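PDB 2YP6: thioredoxin family protein from Streptococcus pneumoniae, which probably acts as a surface-exposed thiol-disulfide oxidoreductase, a thioredoxin-fold lipoprotein important for resisting extracellular oxidative stress and maintaining virulence. Local coordinates for residues A49-M57 / L136-Y147; L74-G82 / G114-F125. All blocks are in the same frame, centred on the assembly; numbering follows the deposited sequence.

Contact 1: residues A49-M57 / L136-Y147; sequences APDFTLQSM and LYDTKATTFQAY
Tyr-147 carries CG beside its backbone N (chi1 -79°), which swings the phenol against Pro-50, whereas Phe-52 holds CG between N and the carbonyl carbon (chi1 58°) and brings its ring against Leu-136 CD1 and Thr-143 CG2. In this thioredoxin fold, strand 53-56 runs antiparallel to strand 135-137, and residues 49-52, which lead into strand 53-56, pass alongside helix 142-146. Tyr-137 N donates to Gln-55 O at 2.9 Å, and a water joins Gln-55 N to Tyr-137 O. Beyond that pair, Met-57 CA sits over one face of the Tyr-137 ring, a CH-pi contact; the same tyrosine also touches Phe-121 and Pro-122 of helix 120-127. Leu-136 divides its branches, CD1 meeting Phe-52 CE1 at 3.6 Å and CD2 meeting Ser-56 CB. Both methyls of Leu-54 meet Thr-143 OG1 tip to tip, each at 3.7 Å. Thr-143 OG1 also donates to Asp-138 OD1, while Phe-144 N gives a nearly straight bond (174°) to Asp-138 OD2, so the carboxylate ties the strand end to the first turn of the helix. Pro-50 CD lies over the Tyr-147 ring, 3.8 Å from its centroid, and Tyr-147 OH donates to a lone pair of Pro-50 O, lying in the plane of that carbonyl, at 2.7 Å.

Contact 2: residues L74-G82 / G114-F125; sequences LKFWASWCG and GEKTVEQFPQWF. With C6W (3-Cyclohexyl-1-Propylphosphocholine), chain E.
Ser-79 and Glu-115 join the loop leading into the CxxC helix of this thioredoxin fold to the segment before helix 120-127. Glu-115 starts with CB and CG extended from the backbone (chi1 -177°), then bends at chi2 (58°), which folds the carboxylate back against Ser-79. From CB the chain runs through CG to CD, which lies 3.5 Å from Ser-79 OG. OE1 takes Ser-79 N on its syn lone pair at 2.9 Å, lies against Ala-78 CA and CB, and accepts from a water that also donates to Trp-77 O. OE2 accepts twice: from Ser-79 OG at 2.6 Å on the syn side, and from Lys-116 N on the anti side, both donors tilted somewhat out of the carboxylate plane toward the same face. Ser-79 CB in turn rests over the six-membered ring of Trp-124, 3.7 Å from its centroid, with Lys-116 CE above another part of that indole. Deeper in, Trp-77 points CH2 at the edge of Trp-124 and at Phe-121 CZ (3.7 Å), while its NE1 is hydrogen-bonded to Thr-106 OG1. On the outer side, Trp-80 has the edge of its indole at Glu-115, Ala-78 CB against one face and choline atom C4 of the bound 3-cyclohexyl-1-propylphosphocholine (C6W) over the other, 3.6 Å from Trp-80 CD2; Gly-114 CA touches C6W C3. With four donors, one of them water, shared between its two oxygens, Glu-115 is probably ionised, and its bonds to Ser-79 probably steady the backbone two residues ahead of Cys-81, disulfide-bonded to Cys-84.

How the contacts relate
Contact 1 and contact 2 have centres about 14 Å apart and reach the same mixed sheet, where strand 102-108 separates strand 71-76 from strand 135-137. Along the chain the order is 49-57, 74-82, 114-125, 136-147, so both segments of contact 2 fall between those of contact 1; helix 120-127 is followed, after a short connection, by strand 135-137. The two also touch: Tyr-147 packs on Phe-76 and Leu-74, Tyr-137 on Pro-122, and Phe-144 on the backbone of Trp-77. Phe-144 from contact 1 joins Trp-80 and Gly-114 from contact 2, together with Gln-113, in the pocket that binds the phosphocholine detergent; Trp-80 directly precedes Cys-81 of the disulfide.

Contact 1: residues A49-M57 / L136-Y147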
loop_
_atom_site.group_PDB
_atom_site.type_symbol
_atom_site.label_atom_id
_atom_site.label_comp_id
_atom_site.label_asym_id
_atom_site.label_seq_id
_atom_site.Cartn_x
_atom_site.Cartn_y
_atom_site.Cartn_z
ATOM N N ALA A 49 0.534 6.383 12.363
ATOM C CA ALA A 49 1.256 5.695 11.284
ATOM C C ALA A 49 2.528 6.464 10.974
ATOM O O ALA A 49 2.475 7.676 10.812
ATOM C CB ALA A 49 0.373 5.630 10.032
ATOM N N PRO A 50 3.671 5.771 10.893
ATOM C CA PRO A 50 4.923 6.473 10.612
ATOM C C PRO A 50 4.866 7.229 9.281
ATOM O O PRO A 50 4.317 6.770 8.270
ATOM C CB PRO A 50 5.958 5.344 10.561
ATOM C CG PRO A 50 5.386 4.242 11.373
ATOM C CD PRO A 50 3.892 4.334 11.169
ATOM N N ASP A 51 5.393 8.435 9.310
ATOM C CA ASP A 51 5.473 9.245 8.116
ATOM C C ASP A 51 6.450 8.655 7.108
ATOM O O ASP A 51 7.388 7.952 7.474
ATOM C CB ASP A 51 5.943 10.642 8.466
ATOM C CG ASP A 51 4.837 11.495 9.004
ATOM O OD1 ASP A 51 4.011 11.957 8.187
ATOM O OD2 ASP A 51 4.804 11.700 10.231
ATOM N N PHE A 52 6.216 8.968 5.845
ATOM C CA PHE A 52 7.146 8.654 4.782
ATOM C C PHE A 52 7.039 9.631 3.628
ATOM O O PHE A 52 6.003 10.306 3.427
ATOM C CB PHE A 52 6.989 7.198 4.308
ATOM C CG PHE A 52 5.611 6.860 3.817
ATOM C CD1 PHE A 52 5.192 7.235 2.546
ATOM C CD2 PHE A 52 4.737 6.148 4.618
ATOM C CE1 PHE A 52 3.899 6.923 2.084
ATOM C CE2 PHE A 52 3.446 5.826 4.169
ATOM C CZ PHE A 52 3.034 6.203 2.909
ATOM N N THR A 53 8.151 9.733 2.898
ATOM C CA THR A 53 8.266 10.535 1.690
ATOM C C THR A 53 8.938 9.641 0.647
ATOM O O THR A 53 10.117 9.295 0.783
ATOM C CB THR A 53 9.075 11.817 1.925
ATOM O OG1 THR A 53 8.422 12.604 2.934
ATOM C CG2 THR A 53 9.177 12.652 0.653
ATOM N N LEU A 54 8.172 9.256 -0.371
ATOM C CA LEU A 54 8.671 8.327 -1.403
ATOM C C LEU A 54 8.328 8.774 -2.830
ATOM O O LEU A 54 7.296 9.415 -3.042
ATOM C CB LEU A 54 8.043 6.966 -1.176
ATOM C CG LEU A 54 8.300 6.320 0.178
ATOM C CD1 LEU A 54 7.416 5.073 0.331
ATOM C CD2 LEU A 54 9.798 6.027 0.350
ATOM N N GLN A 55 9.183 8.436 -3.792
ATOM C CA GLN A 55 8.865 8.596 -5.200
ATOM C C GLN A 55 7.918 7.470 -5.642
ATOM O O GLN A 55 8.121 6.310 -5.294
ATOM C CB GLN A 55 10.141 8.545 -6.061
ATOM C CG GLN A 55 11.067 9.712 -5.851
ATOM C CD GLN A 55 10.399 11.029 -6.209
ATOM O OE1 GLN A 55 10.267 11.913 -5.370
ATOM N NE2 GLN A 55 9.975 11.160 -7.464
ATOM N N SER A 56 6.904 7.816 -6.427
ATOM C CA SER A 56 6.025 6.828 -7.024
ATOM C C SER A 56 6.661 6.317 -8.315
ATOM O O SER A 56 7.601 6.920 -8.831
ATOM C CB SER A 56 4.654 7.442 -7.317
ATOM O OG SER A 56 4.733 8.372 -8.385
ATOM N N MET A 57 6.137 5.199 -8.808
ATOM C CA MET A 57 6.531 4.599 -10.074
ATOM C C MET A 57 6.418 5.605 -11.209
ATOM O O MET A 57 7.173 5.552 -12.191
ATOM C CB MET A 57 5.584 3.413 -10.326
ATOM C CG MET A 57 5.586 2.828 -11.679
ATOM S SD MET A 57 4.690 1.280 -11.550
ATOM C CE MET A 57 3.038 1.811 -11.145
ATOM N N LEU A 136 4.629 2.996 -4.638
ATOM C CA LEU A 136 5.677 3.833 -4.091
ATOM C C LEU A 136 6.950 3.008 -3.926
ATOM O O LEU A 136 6.900 1.838 -3.546
ATOM C CB LEU A 136 5.245 4.385 -2.745
ATOM C CG LEU A 136 3.923 5.167 -2.735
ATOM C CD1 LEU A 136 3.764 5.801 -1.376
ATOM C CD2 LEU A 136 3.841 6.201 -3.854
ATOM N N TYR A 137 8.082 3.650 -4.188
ATOM C CA TYR A 137 9.378 2.980 -4.209
ATOM C C TYR A 137 10.125 3.230 -2.918
ATOM O O TYR A 137 10.698 4.295 -2.722
ATOM C CB TYR A 137 10.212 3.538 -5.339
ATOM C CG TYR A 137 9.827 3.084 -6.732
ATOM C CD1 TYR A 137 8.884 2.092 -6.937
ATOM C CD2 TYR A 137 10.448 3.632 -7.838
ATOM C CE1 TYR A 137 8.547 1.669 -8.234
ATOM C CE2 TYR A 137 10.135 3.211 -9.126
ATOM C CZ TYR A 137 9.189 2.228 -9.317
ATOM O OH TYR A 137 8.874 1.828 -10.602
ATOM N N ASP A 138 10.169 2.219 -2.067
ATOM C CA ASP A 138 10.925 2.278 -0.822
ATOM C C ASP A 138 12.384 1.893 -1.112
ATOM O O ASP A 138 12.843 0.821 -0.748
ATOM C CB ASP A 138 10.314 1.329 0.196
ATOM C CG ASP A 138 10.766 1.624 1.605
ATOM O OD1 ASP A 138 11.115 2.789 1.873
ATOM O OD2 ASP A 138 10.754 0.697 2.435
ATOM N N THR A 139 13.106 2.800 -1.743
ATOM C CA THR A 139 14.461 2.521 -2.239
ATOM C C THR A 139 15.522 2.354 -1.154
ATOM O O THR A 139 16.650 1.940 -1.441
ATOM C CB THR A 139 14.924 3.631 -3.181
ATOM O OG1 THR A 139 14.811 4.893 -2.491
ATOM C CG2 THR A 139 14.097 3.624 -4.442
ATOM N N LYS A 140 15.156 2.648 0.089
ATOM C CA LYS A 140 16.066 2.495 1.219
ATOM C C LYS A 140 15.577 1.460 2.205
ATOM O O LYS A 140 16.241 1.210 3.203
ATOM C CB LYS A 140 16.219 3.826 1.952
ATOM C CG LYS A 140 16.871 4.930 1.170
ATOM C CD LYS A 140 16.660 6.263 1.861
ATOM C CE LYS A 140 16.961 7.438 0.938
ATOM N NZ LYS A 140 16.722 8.759 1.594
ATOM N N ALA A 141 14.417 0.867 1.913
ATOM C CA ALA A 141 13.742 -0.096 2.774
ATOM C C ALA A 141 13.315 0.462 4.119
ATOM O O ALA A 141 12.910 -0.303 5.011
ATOM C CB ALA A 141 14.591 -1.340 2.963
ATOM N N THR A 142 13.353 1.782 4.274
ATOM C CA THR A 142 13.094 2.376 5.580
ATOM C C THR A 142 11.614 2.465 5.936
ATOM O O THR A 142 11.260 2.540 7.107
ATOM C CB THR A 142 13.734 3.760 5.707
ATOM O OG1 THR A 142 13.361 4.570 4.598
ATOM C CG2 THR A 142 15.225 3.622 5.755
ATOM N N THR A 143 10.753 2.462 4.931
ATOM C CA THR A 143 9.327 2.417 5.182
ATOM C C THR A 143 8.907 0.999 5.572
ATOM O O THR A 143 8.162 0.816 6.521
ATOM C CB THR A 143 8.512 2.872 3.966
ATOM O OG1 THR A 143 9.070 4.061 3.424
ATOM C CG2 THR A 143 7.050 3.128 4.351
ATOM N N PHE A 144 9.395 -0.010 4.858
ATOM C CA PHE A 144 9.203 -1.390 5.299
ATOM C C PHE A 144 9.710 -1.581 6.734
ATOM O O PHE A 144 9.100 -2.287 7.516
ATOM C CB PHE A 144 9.948 -2.379 4.398
ATOM C CG PHE A 144 9.154 -2.838 3.185
ATOM C CD1 PHE A 144 9.021 -2.021 2.075
ATOM C CD2 PHE A 144 8.579 -4.105 3.151
ATOM C CE1 PHE A 144 8.310 -2.447 0.944
ATOM C CE2 PHE A 144 7.878 -4.546 2.020
ATOM C CZ PHE A 144 7.744 -3.716 0.915
ATOM N N GLN A 145 10.867 -1.002 7.043
ATOM C CA GLN A 145 11.409 -1.109 8.386
ATOM C C GLN A 145 10.520 -0.374 9.385
ATOM O O GLN A 145 10.217 -0.900 10.461
ATOM C CB GLN A 145 12.827 -0.539 8.436
ATOM C CG GLN A 145 13.515 -0.723 9.763
ATOM C CD GLN A 145 14.971 -0.269 9.730
ATOM O OE1 GLN A 145 15.480 0.162 8.691
ATOM N NE2 GLN A 145 15.644 -0.365 10.868
ATOM N N ALA A 146 10.120 0.844 9.041
ATOM C CA ALA A 146 9.315 1.645 9.947
ATOM C C ALA A 146 8.003 0.946 10.298
ATOM O O ALA A 146 7.524 1.057 11.431
ATOM C CB ALA A 146 9.024 3.004 9.347
ATOM N N TYR A 147 7.403 0.264 9.324
ATOM C CA TYR A 147 6.126 -0.404 9.542
ATOM C C TYR A 147 6.302 -1.863 10.025
ATOM O O TYR A 147 5.328 -2.638 10.115
ATOM C CB TYR A 147 5.250 -0.315 8.263
ATOM C CG TYR A 147 4.576 1.034 8.091
ATOM C CD1 TYR A 147 5.281 2.152 7.700
ATOM C CD2 TYR A 147 3.215 1.188 8.358
ATOM C CE1 TYR A 147 4.659 3.380 7.589
ATOM C CE2 TYR A 147 2.601 2.402 8.227
ATOM C CZ TYR A 147 3.328 3.500 7.870
ATOM O OH TYR A 147 2.689 4.704 7.737
HETATM O O HOH W 1 11.479 6.804 -3.339
#

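Contact 2: residues L74-G82 / G114-F125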
loop_
_atom_site.group_PDB
_atom_site.type_symbol
_atom_site.label_atom_id
_atom_site.label_comp_id
_atom_site.label_asym_id
_atom_site.label_seq_id
_atom_site.Cartn_x
_atom_site.Cartn_y
_atom_site.Cartn_z
ATOM N N LEU A 74 -2.930 1.039 3.011
ATOM C CA LEU A 74 -1.491 1.020 2.708
ATOM C C LEU A 74 -1.030 -0.412 2.625
ATOM O O LEU A 74 -1.056 -1.104 3.633
ATOM C CB LEU A 74 -0.707 1.769 3.786
ATOM C CG LEU A 74 0.794 1.891 3.578
ATOM C CD1 LEU A 74 1.140 2.730 2.369
ATOM C CD2 LEU A 74 1.438 2.495 4.836
ATOM N N LYS A 75 -0.645 -0.851 1.428
ATOM C CA LYS A 75 -0.273 -2.246 1.198
ATOM C C LYS A 75 1.195 -2.375 0.869
ATOM O O LYS A 75 1.691 -1.742 -0.066
ATOM C CB LYS A 75 -1.079 -2.835 0.050
ATOM C CG LYS A 75 -0.809 -4.272 -0.236
ATOM C CD LYS A 75 -1.483 -4.696 -1.558
ATOM C CE LYS A 75 -1.455 -6.177 -1.756
ATOM N NZ LYS A 75 -2.493 -6.889 -0.952
ATOM N N PHE A 76 1.875 -3.215 1.635
ATOM C CA PHE A 76 3.266 -3.546 1.387
ATOM C C PHE A 76 3.308 -4.869 0.653
ATOM O O PHE A 76 2.672 -5.828 1.085
ATOM C CB PHE A 76 4.044 -3.640 2.715
ATOM C CG PHE A 76 4.214 -2.313 3.410
ATOM C CD1 PHE A 76 3.196 -1.793 4.215
ATOM C CD2 PHE A 76 5.358 -1.564 3.234
ATOM C CE1 PHE A 76 3.331 -0.602 4.823
ATOM C CE2 PHE A 76 5.502 -0.360 3.846
ATOM C CZ PHE A 76 4.487 0.141 4.646
ATOM N N TRP A 77 4.052 -4.924 -0.438
ATOM C CA TRP A 77 4.070 -6.111 -1.274
ATOM C C TRP A 77 5.356 -6.257 -2.083
ATOM O O TRP A 77 6.253 -5.440 -1.989
ATOM C CB TRP A 77 2.852 -6.130 -2.188
ATOM C CG TRP A 77 2.795 -5.068 -3.276
ATOM C CD1 TRP A 77 2.630 -3.731 -3.117
ATOM C CD2 TRP A 77 2.878 -5.296 -4.696
ATOM N NE1 TRP A 77 2.616 -3.098 -4.350
ATOM C CE2 TRP A 77 2.755 -4.044 -5.332
ATOM C CE3 TRP A 77 3.036 -6.441 -5.480
ATOM C CZ2 TRP A 77 2.797 -3.907 -6.721
ATOM C CZ3 TRP A 77 3.064 -6.300 -6.858
ATOM C CH2 TRP A 77 2.942 -5.046 -7.464
ATOM N N ALA A 78 5.433 -7.332 -2.856
ATOM C CA ALA A 78 6.584 -7.581 -3.729
ATOM C C ALA A 78 6.132 -8.386 -4.936
ATOM O O ALA A 78 5.230 -9.230 -4.825
ATOM C CB ALA A 78 7.665 -8.324 -2.977
ATOM N N SER A 79 6.776 -8.138 -6.074
ATOM C CA SER A 79 6.429 -8.787 -7.326
ATOM C C SER A 79 6.714 -10.278 -7.272
ATOM O O SER A 79 6.075 -11.023 -7.997
ATOM C CB SER A 79 7.198 -8.158 -8.503
ATOM O OG SER A 79 8.568 -8.509 -8.445
ATOM N N TRP A 80 7.649 -10.706 -6.411
ATOM C CA TRP A 80 8.013 -12.125 -6.308
ATOM C C TRP A 80 7.088 -12.950 -5.439
ATOM O O TRP A 80 7.208 -14.162 -5.381
ATOM C CB TRP A 80 9.453 -12.296 -5.781
ATOM C CG TRP A 80 9.795 -11.519 -4.545
ATOM C CD1 TRP A 80 10.498 -10.345 -4.485
ATOM C CD2 TRP A 80 9.469 -11.857 -3.182
ATOM N NE1 TRP A 80 10.625 -9.940 -3.187
ATOM C CE2 TRP A 80 9.998 -10.837 -2.371
ATOM C CE3 TRP A 80 8.782 -12.915 -2.581
ATOM C CZ2 TRP A 80 9.859 -10.843 -0.980
ATOM C CZ3 TRP A 80 8.653 -12.923 -1.201
ATOM C CH2 TRP A 80 9.190 -11.895 -0.418
ATOM N N CYS A 81 6.171 -12.280 -4.764
ATOM C CA CYS A 81 5.269 -12.879 -3.794
ATOM C C CYS A 81 3.943 -13.267 -4.488
ATOM O O CYS A 81 3.239 -12.384 -4.992
ATOM C CB CYS A 81 5.063 -11.820 -2.700
ATOM S SG CYS A 81 3.612 -11.931 -1.618
ATOM N N GLY A 82 3.631 -14.568 -4.540
ATOM C CA GLY A 82 2.452 -15.086 -5.220
ATOM C C GLY A 82 1.145 -14.486 -4.729
ATOM O O GLY A 82 0.343 -13.970 -5.528
ATOM N N GLY A 114 15.564 -9.260 -3.790
ATOM C CA GLY A 114 14.985 -9.967 -4.909
ATOM C C GLY A 114 13.932 -9.229 -5.695
ATOM O O GLY A 114 13.543 -9.706 -6.750
ATOM N N GLU A 115 13.456 -8.085 -5.213
ATOM C CA GLU A 115 12.527 -7.289 -5.998
ATOM C C GLU A 115 13.208 -6.814 -7.275
ATOM O O GLU A 115 14.438 -6.702 -7.352
ATOM C CB GLU A 115 12.020 -6.098 -5.180
ATOM C CG GLU A 115 10.993 -5.225 -5.858
ATOM C CD GLU A 115 9.754 -6.002 -6.284
ATOM O OE1 GLU A 115 8.865 -6.225 -5.428
ATOM O OE2 GLU A 115 9.680 -6.412 -7.470
ATOM N N LYS A 116 12.374 -6.553 -8.273
ATOM C CA LYS A 116 12.793 -6.051 -9.565
ATOM C C LYS A 116 13.439 -4.680 -9.459
ATOM O O LYS A 116 13.150 -3.914 -8.544
ATOM C CB LYS A 116 11.561 -5.998 -10.489
ATOM C CG LYS A 116 11.131 -7.409 -10.901
ATOM C CD LYS A 116 9.828 -7.451 -11.674
ATOM C CE LYS A 116 9.437 -8.902 -11.952
ATOM N NZ LYS A 116 10.393 -9.586 -12.834
ATOM N N THR A 117 14.293 -4.363 -10.413
ATOM C CA THR A 117 14.934 -3.063 -10.412
ATOM C C THR A 117 13.909 -1.991 -10.749
ATOM O O THR A 117 12.839 -2.281 -11.286
ATOM C CB THR A 117 16.026 -2.977 -11.443
ATOM O OG1 THR A 117 15.461 -3.190 -12.748
ATOM C CG2 THR A 117 17.119 -4.012 -11.159
ATOM N N VAL A 118 14.250 -0.754 -10.433
ATOM C CA VAL A 118 13.419 0.389 -10.780
ATOM C C VAL A 118 13.137 0.452 -12.281
ATOM O O VAL A 118 12.091 0.924 -12.687
ATOM C CB VAL A 118 14.066 1.710 -10.335
ATOM C CG1 VAL A 118 14.188 1.753 -8.826
ATOM C CG2 VAL A 118 15.424 1.888 -10.998
ATOM N N GLU A 119 14.054 -0.023 -13.109
ATOM C CA GLU A 119 13.827 -0.012 -14.560
ATOM C C GLU A 119 12.891 -1.128 -14.982
ATOM O O GLU A 119 12.060 -0.942 -15.866
ATOM C CB GLU A 119 15.141 -0.131 -15.344
ATOM C CG GLU A 119 16.104 1.018 -15.126
ATOM C CD GLU A 119 17.014 0.795 -13.930
ATOM O OE1 GLU A 119 16.869 -0.250 -13.261
ATOM O OE2 GLU A 119 17.875 1.662 -13.661
ATOM N N GLN A 120 13.027 -2.292 -14.356
ATOM C CA GLN A 120 12.272 -3.459 -14.774
ATOM C C GLN A 120 10.857 -3.491 -14.200
ATOM O O GLN A 120 9.943 -4.019 -14.839
ATOM C CB GLN A 120 13.004 -4.745 -14.389
ATOM C CG GLN A 120 14.362 -4.951 -15.113
ATOM C CD GLN A 120 14.264 -5.070 -16.639
ATOM O OE1 GLN A 120 13.183 -4.973 -17.228
ATOM N NE2 GLN A 120 15.413 -5.283 -17.282
ATOM N N PHE A 121 10.671 -2.953 -13.002
ATOM C CA PHE A 121 9.384 -3.096 -12.328
ATOM C C PHE A 121 8.189 -2.552 -13.121
ATOM O O PHE A 121 7.176 -3.244 -13.261
ATOM C CB PHE A 121 9.390 -2.503 -10.921
ATOM C CG PHE A 121 8.084 -2.691 -10.212
ATOM C CD1 PHE A 121 7.803 -3.874 -9.553
ATOM C CD2 PHE A 121 7.111 -1.712 -10.267
ATOM C CE1 PHE A 121 6.582 -4.074 -8.953
ATOM C CE2 PHE A 121 5.891 -1.905 -9.672
ATOM C CZ PHE A 121 5.631 -3.087 -9.007
ATOM N N PRO A 122 8.288 -1.320 -13.621
ATOM C CA PRO A 122 7.111 -0.773 -14.300
ATOM C C PRO A 122 6.722 -1.551 -15.548
ATOM O O PRO A 122 5.525 -1.692 -15.808
ATOM C CB PRO A 122 7.499 0.680 -14.609
ATOM C CG PRO A 122 8.940 0.817 -14.300
ATOM C CD PRO A 122 9.383 -0.343 -13.490
ATOM N N GLN A 123 7.702 -2.085 -16.270
ATOM C CA GLN A 123 7.439 -2.897 -17.443
ATOM C C GLN A 123 6.667 -4.152 -17.036
ATOM O O GLN A 123 5.633 -4.493 -17.629
ATOM C CB GLN A 123 8.761 -3.268 -18.149
ATOM C CG GLN A 123 8.621 -4.429 -19.147
ATOM C CD GLN A 123 9.931 -4.792 -19.870
ATOM O OE1 GLN A 123 11.032 -4.473 -19.408
ATOM N NE2 GLN A 123 9.803 -5.468 -21.009
ATOM N N TRP A 124 7.156 -4.829 -16.005
ATOM C CA TRP A 124 6.484 -6.011 -15.481
ATOM C C TRP A 124 5.041 -5.689 -15.018
ATOM O O TRP A 124 4.105 -6.428 -15.311
ATOM C CB TRP A 124 7.291 -6.580 -14.305
ATOM C CG TRP A 124 6.597 -7.711 -13.636
ATOM C CD1 TRP A 124 6.611 -9.016 -14.025
ATOM C CD2 TRP A 124 5.760 -7.649 -12.469
ATOM N NE1 TRP A 124 5.847 -9.769 -13.168
ATOM C CE2 TRP A 124 5.309 -8.957 -12.212
ATOM C CE3 TRP A 124 5.352 -6.620 -11.616
ATOM C CZ2 TRP A 124 4.463 -9.260 -11.151
ATOM C CZ3 TRP A 124 4.531 -6.929 -10.559
ATOM C CH2 TRP A 124 4.099 -8.239 -10.333
ATOM N N PHE A 125 4.883 -4.585 -14.301
ATOM C CA PHE A 125 3.595 -4.189 -13.733
ATOM C C PHE A 125 2.569 -4.036 -14.852
ATOM O O PHE A 125 1.455 -4.563 -14.787
ATOM C CB PHE A 125 3.792 -2.867 -12.987
ATOM C CG PHE A 125 2.611 -2.411 -12.180
ATOM C CD1 PHE A 125 2.358 -2.937 -10.935
ATOM C CD2 PHE A 125 1.790 -1.420 -12.660
ATOM C CE1 PHE A 125 1.286 -2.490 -10.193
ATOM C CE2 PHE A 125 0.731 -0.976 -11.929
ATOM C CZ PHE A 125 0.485 -1.502 -10.692
HETATM C C2 C6W E . 12.146 -15.174 -2.942
HETATM C C3 C6W E . 13.500 -12.921 -3.205
HETATM C C1 C6W E . 14.349 -14.899 -2.112
HETATM C C4 C6W E . 12.300 -13.585 -1.793
HETATM C C5 C6W E . 12.561 -13.939 -0.316
HETATM C C10 C6W E . 11.011 -7.804 2.104
HETATM C CAI C6W E . 13.153 -7.688 3.351
HETATM C C13 C6W E . 13.271 -6.228 2.956
HETATM C C6 C6W E . 13.720 -11.723 3.053
HETATM C C7 C6W E . 12.698 -10.810 2.349
HETATM C C9 C6W E . 12.074 -8.440 2.941
HETATM O O3 C6W E . 14.158 -15.336 1.818
HETATM P P C6W E . 14.266 -13.845 1.626
HETATM O O4 C6W E . 15.737 -13.656 1.775
HETATM O O1 C6W E . 13.762 -13.419 0.173
HETATM N N C6W E . 13.212 -14.263 -2.739
HETATM O O2 C6W E . 13.443 -13.074 2.761
HETATM C C8 C6W E . 11.973 -9.897 3.354
HETATM C C12 C6W E . 12.284 -5.640 2.175
HETATM C C11 C6W E . 11.118 -6.448 1.733
HETATM O O HOH W 2 9.081 -5.237 -2.853
#